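SidF, inhibitor of growth family, member 3 (Legionella pneumophila subsp. pneumophila, PDB 4FYE) probably removes a phosphate from phosphoinositide lipids as a Legionella phosphatase. Local coordinates at residues 43-56 against 179-191. The protein carries 1 engineered substitution. Numbering follows the deposited sequence.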
ATOM      1  N   ASP A  43       4.437  -4.517 -22.117  1.00 55.74           N
ATOM      2  CA  ASP A  43       4.936  -5.375 -21.037  1.00 53.94           C
ATOM      3  C   ASP A  43       5.843  -6.458 -21.622  1.00 57.61           C
ATOM      4  O   ASP A  43       5.511  -7.066 -22.644  1.00 60.48           O
ATOM      5  CB  ASP A  43       3.791  -5.979 -20.250  1.00 57.71           C
ATOM      6  CG  ASP A  43       4.259  -6.671 -18.983  1.00 63.26           C
ATOM      7  OD1 ASP A  43       4.680  -7.855 -19.092  1.00 68.59           O
ATOM      8  OD2 ASP A  43       4.237  -6.026 -17.899  1.00 53.35           O
ATOM      9  N   PRO A  44       7.018  -6.670 -21.016  1.00 57.43           N
ATOM     10  CA  PRO A  44       7.959  -7.633 -21.602  1.00 57.61           C
ATOM     11  C   PRO A  44       7.464  -9.061 -21.490  1.00 63.94           C
ATOM     12  O   PRO A  44       8.084  -9.979 -22.047  1.00 76.74           O
ATOM     13  CB  PRO A  44       9.216  -7.495 -20.734  1.00 56.86           C
ATOM     14  CG  PRO A  44       8.730  -6.937 -19.427  1.00 57.63           C
ATOM     15  CD  PRO A  44       7.504  -6.110 -19.737  1.00 52.57           C
ATOM     16  N   MET A  45       6.368  -9.272 -20.795  1.00 64.37           N
ATOM     17  CA  MET A  45       5.977 -10.630 -20.501  1.00 74.88           C
ATOM     18  C   MET A  45       4.499 -10.867 -20.642  1.00 80.78           C
ATOM     19  O   MET A  45       4.116 -11.871 -21.196  1.00 85.60           O
ATOM     20  CB  MET A  45       6.480 -11.067 -19.115  1.00 76.93           C
ATOM     21  CG  MET A  45       7.994 -10.969 -19.013  1.00 80.20           C
ATOM     22  SD  MET A  45       8.843 -12.162 -17.978  1.00100.22           S
ATOM     23  CE  MET A  45       7.552 -12.653 -16.833  1.00 86.36           C
ATOM     24  N   LEU A  46       3.668  -9.959 -20.151  1.00 82.38           N
ATOM     25  CA  LEU A  46       2.245 -10.140 -20.329  1.00 86.72           C
ATOM     26  C   LEU A  46       1.700  -9.437 -21.573  1.00 84.88           C
ATOM     27  O   LEU A  46       1.774  -8.217 -21.702  1.00 79.28           O
ATOM     28  CB  LEU A  46       1.482  -9.760 -19.076  1.00 89.24           C
ATOM     29  CG  LEU A  46       0.078 -10.391 -19.003  1.00107.28           C
ATOM     30  CD1 LEU A  46      -0.102 -11.749 -19.708  1.00107.05           C
ATOM     31  CD2 LEU A  46      -0.327 -10.466 -17.537  1.00115.40           C
ATOM     32  N   ASP A  47       1.115 -10.234 -22.458  1.00 85.49           N
ATOM     33  CA  ASP A  47       0.809  -9.845 -23.841  1.00 95.91           C
ATOM     34  C   ASP A  47       0.196  -8.448 -24.057  1.00 88.15           C
ATOM     35  O   ASP A  47       0.796  -7.615 -24.742  1.00 88.62           O
ATOM     36  CB  ASP A  47      -0.082 -10.903 -24.481  1.00106.59           C
ATOM     37  CG  ASP A  47      -1.401 -11.034 -23.758  1.00116.32           C
ATOM     38  OD1 ASP A  47      -2.370 -11.503 -24.407  1.00118.71           O
ATOM     39  OD2 ASP A  47      -1.463 -10.629 -22.554  1.00107.46           O
ATOM     40  N   GLY A  48      -0.990  -8.179 -23.518  1.00 77.95           N
ATOM     41  CA  GLY A  48      -1.600  -6.848 -23.768  1.00 74.70           C
ATOM     42  C   GLY A  48      -1.415  -5.840 -22.624  1.00 69.83           C
ATOM     43  O   GLY A  48      -2.136  -4.873 -22.544  1.00 64.42           O
ATOM     44  N   LYS A  49      -0.475  -6.084 -21.711  1.00 62.57           N
ATOM     45  CA  LYS A  49      -0.209  -5.106 -20.649  1.00 65.67           C
ATOM     46  C   LYS A  49       0.841  -4.025 -21.033  1.00 62.58           C
ATOM     47  O   LYS A  49       1.702  -4.229 -21.920  1.00 62.35           O
ATOM     48  CB  LYS A  49       0.119  -5.770 -19.300  1.00 62.94           C
ATOM     49  CG  LYS A  49      -0.829  -6.876 -18.798  1.00 65.77           C
ATOM     50  CD  LYS A  49      -2.310  -6.511 -18.749  1.00 73.14           C
ATOM     51  CE  LYS A  49      -3.115  -7.525 -17.928  1.00 79.85           C
ATOM     52  NZ  LYS A  49      -4.527  -7.101 -17.665  1.00 86.33           N
ATOM     53  N   GLN A  50       0.729  -2.867 -20.384  1.00 57.91           N
ATOM     54  CA  GLN A  50       1.628  -1.767 -20.664  1.00 55.47           C
ATOM     55  C   GLN A  50       2.392  -1.319 -19.450  1.00 52.18           C
ATOM     56  O   GLN A  50       1.988  -1.596 -18.317  1.00 48.20           O
ATOM     57  CB  GLN A  50       0.859  -0.599 -21.279  1.00 56.42           C
ATOM     58  CG  GLN A  50       0.666  -0.816 -22.783  1.00 62.63           C
ATOM     59  CD  GLN A  50      -0.359   0.125 -23.397  1.00 62.76           C
ATOM     60  OE1 GLN A  50      -0.619   1.218 -22.882  1.00 67.15           O
ATOM     61  NE2 GLN A  50      -0.943  -0.295 -24.521  1.00 63.35           N
ATOM     62  N   VAL A  51       3.437  -0.540 -19.709  1.00 49.21           N
ATOM     63  CA  VAL A  51       4.314  -0.072 -18.692  1.00 48.00           C
ATOM     64  C   VAL A  51       4.596   1.390 -18.903  1.00 51.40           C
ATOM     65  O   VAL A  51       4.935   1.783 -20.014  1.00 50.77           O
ATOM     66  CB  VAL A  51       5.617  -0.814 -18.845  1.00 47.19           C
ATOM     67  CG1 VAL A  51       6.571  -0.430 -17.754  1.00 43.79           C
ATOM     68  CG2 VAL A  51       5.319  -2.288 -18.815  1.00 48.60           C
ATOM     69  N   VAL A  52       4.488   2.207 -17.857  1.00 44.90           N
ATOM     70  CA  VAL A  52       4.861   3.586 -18.021  1.00 40.83           C
ATOM     71  C   VAL A  52       6.150   3.856 -17.239  1.00 43.97           C
ATOM     72  O   VAL A  52       6.227   3.534 -16.033  1.00 43.83           O
ATOM     73  CB  VAL A  52       3.804   4.501 -17.436  1.00 43.96           C
ATOM     74  CG1 VAL A  52       4.192   5.940 -17.747  1.00 42.51           C
ATOM     75  CG2 VAL A  52       2.396   4.159 -17.935  1.00 45.23           C
ATOM     76  N   VAL A  53       7.134   4.493 -17.866  1.00 43.94           N
ATOM     77  CA  VAL A  53       8.467   4.648 -17.259  1.00 43.20           C
ATOM     78  C   VAL A  53       8.867   6.147 -17.264  1.00 45.50           C
ATOM     79  O   VAL A  53       8.679   6.839 -18.250  1.00 45.53           O
ATOM     80  CB  VAL A  53       9.534   3.799 -18.009  1.00 45.95           C
ATOM     81  CG1 VAL A  53      10.932   3.954 -17.403  1.00 45.54           C
ATOM     82  CG2 VAL A  53       9.192   2.301 -18.005  1.00 44.52           C
ATOM     83  N   VAL A  54       9.396   6.633 -16.157  1.00 41.25           N
ATOM     84  CA  VAL A  54       9.907   7.961 -16.073  1.00 42.54           C
ATOM     85  C   VAL A  54      11.352   7.895 -15.569  1.00 43.57           C
ATOM     86  O   VAL A  54      11.608   7.287 -14.526  1.00 50.96           O
ATOM     87  CB  VAL A  54       9.102   8.811 -15.040  1.00 42.57           C
ATOM     88  CG1 VAL A  54       9.852  10.092 -14.713  1.00 42.17           C
ATOM     89  CG2 VAL A  54       7.733   9.231 -15.551  1.00 35.84           C
ATOM     90  N   ASN A  55      12.277   8.569 -16.249  1.00 41.98           N
ATOM     91  CA  ASN A  55      13.629   8.843 -15.719  1.00 45.33           C
ATOM     92  C   ASN A  55      13.783  10.250 -15.207  1.00 44.72           C
ATOM     93  O   ASN A  55      13.447  11.190 -15.925  1.00 45.04           O
ATOM     94  CB  ASN A  55      14.701   8.598 -16.822  1.00 49.86           C
ATOM     95  CG  ASN A  55      14.458   7.303 -17.543  1.00 56.24           C
ATOM     96  OD1 ASN A  55      14.885   6.252 -17.087  1.00 64.08           O
ATOM     97  ND2 ASN A  55      13.657   7.346 -18.585  1.00 59.49           N
ATOM     98  N   SER A  56      14.329  10.437 -14.006  1.00 43.83           N
ATOM     99  CA  SER A  56      14.568  11.829 -13.563  1.00 45.13           C
ATOM    100  C   SER A  56      15.498  12.542 -14.549  1.00 48.19           C
ATOM    101  O   SER A  56      16.485  11.963 -14.983  1.00 51.79           O
ATOM    102  CB  SER A  56      15.174  11.892 -12.163  1.00 43.07           C
ATOM    103  OG  SER A  56      14.239  11.421 -11.208  1.00 46.28           O
ATOM    104  N   SER A 179      -9.657   0.474 -14.340  1.00 76.66           N
ATOM    105  CA  SER A 179      -9.519  -0.824 -13.672  1.00 74.53           C
ATOM    106  C   SER A 179      -9.428  -2.073 -14.574  1.00 79.22           C
ATOM    107  O   SER A 179      -8.692  -2.993 -14.252  1.00 85.50           O
ATOM    108  CB  SER A 179     -10.618  -0.996 -12.633  1.00 77.84           C
ATOM    109  OG  SER A 179     -10.615   0.090 -11.708  1.00 76.93           O
ATOM    110  N   HIS A 180     -10.150  -2.134 -15.692  1.00 90.59           N
ATOM    111  CA  HIS A 180      -9.981  -3.283 -16.580  1.00 87.53           C
ATOM    112  C   HIS A 180      -8.558  -3.500 -17.068  1.00 86.35           C
ATOM    113  O   HIS A 180      -8.244  -4.583 -17.546  1.00 88.99           O
ATOM    114  CB  HIS A 180     -10.967  -3.284 -17.762  1.00101.19           C
ATOM    115  CG  HIS A 180     -10.802  -4.490 -18.701  1.00111.37           C
ATOM    116  ND1 HIS A 180     -10.220  -4.394 -19.921  1.00114.40           N
ATOM    117  CD2 HIS A 180     -11.120  -5.845 -18.530  1.00117.61           C
ATOM    118  CE1 HIS A 180     -10.191  -5.611 -20.514  1.00113.76           C
ATOM    119  NE2 HIS A 180     -10.742  -6.499 -19.666  1.00119.87           N
ATOM    120  N   ASN A 181      -7.666  -2.515 -16.978  1.00 83.63           N
ATOM    121  CA  ASN A 181      -6.305  -2.770 -17.491  1.00 83.50           C
ATOM    122  C   ASN A 181      -5.249  -1.824 -16.963  1.00 80.25           C
ATOM    123  O   ASN A 181      -4.949  -0.780 -17.572  1.00 80.51           O
ATOM    124  CB  ASN A 181      -6.278  -2.824 -19.027  1.00 91.08           C
ATOM    125  CG  ASN A 181      -5.331  -3.898 -19.567  1.00102.22           C
ATOM    126  OD1 ASN A 181      -5.493  -4.385 -20.701  1.00 95.42           O
ATOM    127  ND2 ASN A 181      -4.329  -4.265 -18.765  1.00 94.15           N
ATOM    128  N   ARG A 182      -4.695  -2.187 -15.810  1.00 65.19           N
ATOM    129  CA  ARG A 182      -3.759  -1.303 -15.114  1.00 58.34           C
ATOM    130  C   ARG A 182      -2.309  -1.521 -15.584  1.00 51.20           C
ATOM    131  O   ARG A 182      -1.816  -2.646 -15.716  1.00 47.51           O
ATOM    132  CB  ARG A 182      -3.863  -1.439 -13.591  1.00 68.30           C
ATOM    133  CG  ARG A 182      -5.268  -1.379 -12.997  1.00 71.58           C
ATOM    134  CD  ARG A 182      -5.731  -2.757 -12.540  1.00 76.91           C
ATOM    135  NE  ARG A 182      -5.376  -3.103 -11.144  1.00 93.90           N
ATOM    136  CZ  ARG A 182      -4.783  -2.312 -10.229  1.00 76.69           C
ATOM    137  NH1 ARG A 182      -4.422  -1.058 -10.501  1.00 78.09           N
ATOM    138  NH2 ARG A 182      -4.527  -2.799  -9.027  1.00 66.51           N
ATOM    139  N   ASP A 183      -1.640  -0.411 -15.823  1.00 44.72           N
ATOM    140  CA  ASP A 183      -0.301  -0.395 -16.287  1.00 46.90           C
ATOM    141  C   ASP A 183       0.690  -0.585 -15.109  1.00 45.62           C
ATOM    142  O   ASP A 183       0.443  -0.194 -13.957  1.00 45.45           O
ATOM    143  CB  ASP A 183      -0.066   0.962 -16.955  1.00 45.11           C
ATOM    144  CG  ASP A 183      -0.867   1.161 -18.217  1.00 52.35           C
ATOM    145  OD1 ASP A 183      -1.334   0.171 -18.843  1.00 60.04           O
ATOM    146  OD2 ASP A 183      -1.028   2.352 -18.613  1.00 69.75           O
ATOM    147  N   THR A 184       1.832  -1.144 -15.398  1.00 39.34           N
ATOM    148  CA  THR A 184       2.887  -1.134 -14.418  1.00 43.11           C
ATOM    149  C   THR A 184       3.549   0.249 -14.410  1.00 43.08           C
ATOM    150  O   THR A 184       3.750   0.836 -15.462  1.00 43.94           O
ATOM    151  CB  THR A 184       3.924  -2.204 -14.784  1.00 41.36           C
ATOM    152  OG1 THR A 184       3.380  -3.489 -14.478  1.00 43.88           O
ATOM    153  CG2 THR A 184       5.075  -2.039 -13.926  1.00 38.77           C
ATOM    154  N   LEU A 185       3.900   0.761 -13.244  1.00 40.00           N
ATOM    155  CA  LEU A 185       4.480   2.058 -13.239  1.00 39.88           C
ATOM    156  C   LEU A 185       5.874   2.059 -12.647  1.00 44.98           C
ATOM    157  O   LEU A 185       6.099   1.517 -11.535  1.00 42.64           O
ATOM    158  CB  LEU A 185       3.608   2.995 -12.431  1.00 38.92           C
ATOM    159  CG  LEU A 185       2.121   2.835 -12.659  1.00 40.25           C
ATOM    160  CD1 LEU A 185       1.510   3.598 -11.488  1.00 36.99           C
ATOM    161  CD2 LEU A 185       1.697   3.439 -14.019  1.00 36.61           C
ATOM    162  N   ILE A 186       6.800   2.712 -13.371  1.00 42.40           N
ATOM    163  CA  ILE A 186       8.214   2.712 -13.021  1.00 39.38           C
ATOM    164  C   ILE A 186       8.840   4.105 -12.970  1.00 37.72           C
ATOM    165  O   ILE A 186       8.687   4.919 -13.884  1.00 36.84           O
ATOM    166  CB  ILE A 186       9.022   1.845 -14.001  1.00 43.28           C
ATOM    167  CG1 ILE A 186       8.437   0.451 -14.067  1.00 42.87           C
ATOM    168  CG2 ILE A 186      10.467   1.649 -13.500  1.00 41.07           C
ATOM    169  CD1 ILE A 186       9.288  -0.494 -14.901  1.00 45.76           C
ATOM    170  N   HIS A 187       9.551   4.384 -11.894  1.00 38.39           N
ATOM    171  CA  HIS A 187      10.431   5.544 -11.852  1.00 38.20           C
ATOM    172  C   HIS A 187      11.852   5.149 -11.632  1.00 43.21           C
ATOM    173  O   HIS A 187      12.168   4.557 -10.564  1.00 41.67           O
ATOM    174  CB  HIS A 187      10.022   6.438 -10.734  1.00 36.64           C
ATOM    175  CG  HIS A 187      10.802   7.722 -10.657  1.00 38.44           C
ATOM    176  ND1 HIS A 187      10.854   8.443  -9.551  1.00 37.98           N
ATOM    177  CD2 HIS A 187      11.638   8.342 -11.565  1.00 39.89           C
ATOM    178  CE1 HIS A 187      11.589   9.531  -9.739  1.00 37.23           C
ATOM    179  NE2 HIS A 187      12.111   9.444 -10.971  1.00 44.21           N
ATOM    180  N   ARG A 188      12.706   5.480 -12.606  1.00 42.39           N
ATOM    181  CA  ARG A 188      14.176   5.302 -12.517  1.00 44.99           C
ATOM    182  C   ARG A 188      14.946   6.604 -12.320  1.00 45.58           C
ATOM    183  O   ARG A 188      14.700   7.603 -13.026  1.00 42.06           O
ATOM    184  CB  ARG A 188      14.694   4.768 -13.851  1.00 47.02           C
ATOM    185  CG  ARG A 188      13.867   3.581 -14.323  1.00 52.35           C
ATOM    186  CD  ARG A 188      14.261   3.139 -15.756  1.00 52.80           C
ATOM    187  NE  ARG A 188      15.577   2.522 -15.805  1.00 53.18           N
ATOM    188  CZ  ARG A 188      15.867   1.439 -16.529  1.00 60.85           C
ATOM    189  NH1 ARG A 188      14.938   0.852 -17.283  1.00 58.53           N
ATOM    190  NH2 ARG A 188      17.094   0.940 -16.506  1.00 61.17           N
ATOM    191  N   PHE A 189      15.951   6.538 -11.445  1.00 46.13           N
ATOM    192  CA  PHE A 189      16.782   7.682 -11.040  1.00 46.28           C
ATOM    193  C   PHE A 189      18.079   7.239 -10.293  1.00 46.36           C
ATOM    194  O   PHE A 189      18.072   6.242  -9.593  1.00 53.95           O
ATOM    195  CB  PHE A 189      15.985   8.626 -10.081  1.00 41.71           C
ATOM    196  CG  PHE A 189      15.431   7.922  -8.814  1.00 41.53           C
ATOM    197  CD1 PHE A 189      14.249   7.174  -8.860  1.00 36.96           C
ATOM    198  CD2 PHE A 189      16.121   7.999  -7.577  1.00 42.53           C
ATOM    199  CE1 PHE A 189      13.775   6.460  -7.734  1.00 34.01           C
ATOM    200  CE2 PHE A 189      15.640   7.311  -6.434  1.00 41.07           C
ATOM    201  CZ  PHE A 189      14.442   6.577  -6.506  1.00 36.64           C
ATOM    202  N   LYS A 190      19.155   8.016 -10.378  1.00 47.40           N
ATOM    203  CA  LYS A 190      20.308   7.847  -9.490  1.00 52.80           C
ATOM    204  C   LYS A 190      20.078   8.503  -8.124  1.00 55.17           C
ATOM    205  O   LYS A 190      20.078   9.714  -8.004  1.00 62.62           O
ATOM    206  CB  LYS A 190      21.566   8.399 -10.165  1.00 55.33           C
ATOM    207  CG  LYS A 190      22.011   7.584 -11.392  1.00 55.68           C
ATOM    208  CD  LYS A 190      22.981   8.321 -12.362  1.00 60.41           C
ATOM    209  CE  LYS A 190      24.448   8.181 -11.952  1.00 71.49           C
ATOM    210  NZ  LYS A 190      24.957   6.765 -11.844  1.00 66.47           N
ATOM    211  N   ALA A 191      19.851   7.710  -7.086  1.00 54.96           N
ATOM    212  CA  ALA A 191      19.838   8.249  -5.736  1.00 51.78           C
ATOM    213  C   ALA A 191      21.200   8.830  -5.364  1.00 56.46           C
ATOM    214  O   ALA A 191      22.233   8.380  -5.865  1.00 58.06           O
ATOM    215  CB  ALA A 191      19.489   7.152  -4.770  1.00 47.12           C
TER
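Val53 and Ile186 lie side by side in the middle of two parallel strands, 50-55 and 184-189, of a six-stranded mixed sheet. Val53 CG2 sits 4.0 Å from Ile186 CB. Ile186 sends CD1 back to Val51 CG1, at 3.9 Å. On the other face, which helix 701-712 covers, Val52 CG2 meets Leu185 CD2 at 4.0 Å. Six backbone hydrogen bonds alternate between the strands, from Gln50 O with Thr184 N to Ser56 N with Arg188 O.

His187 closes the C-terminal end of the pairing. With CG anti to the backbone N (chi1 -176°), the ring slants forward and across towards Val54 and Ser56. NE2 donates to Ser56 OG at 2.9 Å, close to the ring plane. CD2 lies 3.1 Å from Val54 O at the ring edge, while Phe189 CD1 covers one face. Nearby, Arg188 runs alongside Asn55, its CD 3.4 Å from Asn55 OD1, and its guanidinium forms a salt bridge with Glu199.

At the other end Gln50 CB and buried Asp183 OD1 are 3.4 Å apart, and Tyr32 bonds Asp183 OD2. Beyond them the contact loosens, where Lys49 crosses Asn181 near exposed Gly48 and His180.

Ser56 positions His187, and Glu699, bonded to Ser56 OG, probably orients that hydroxyl.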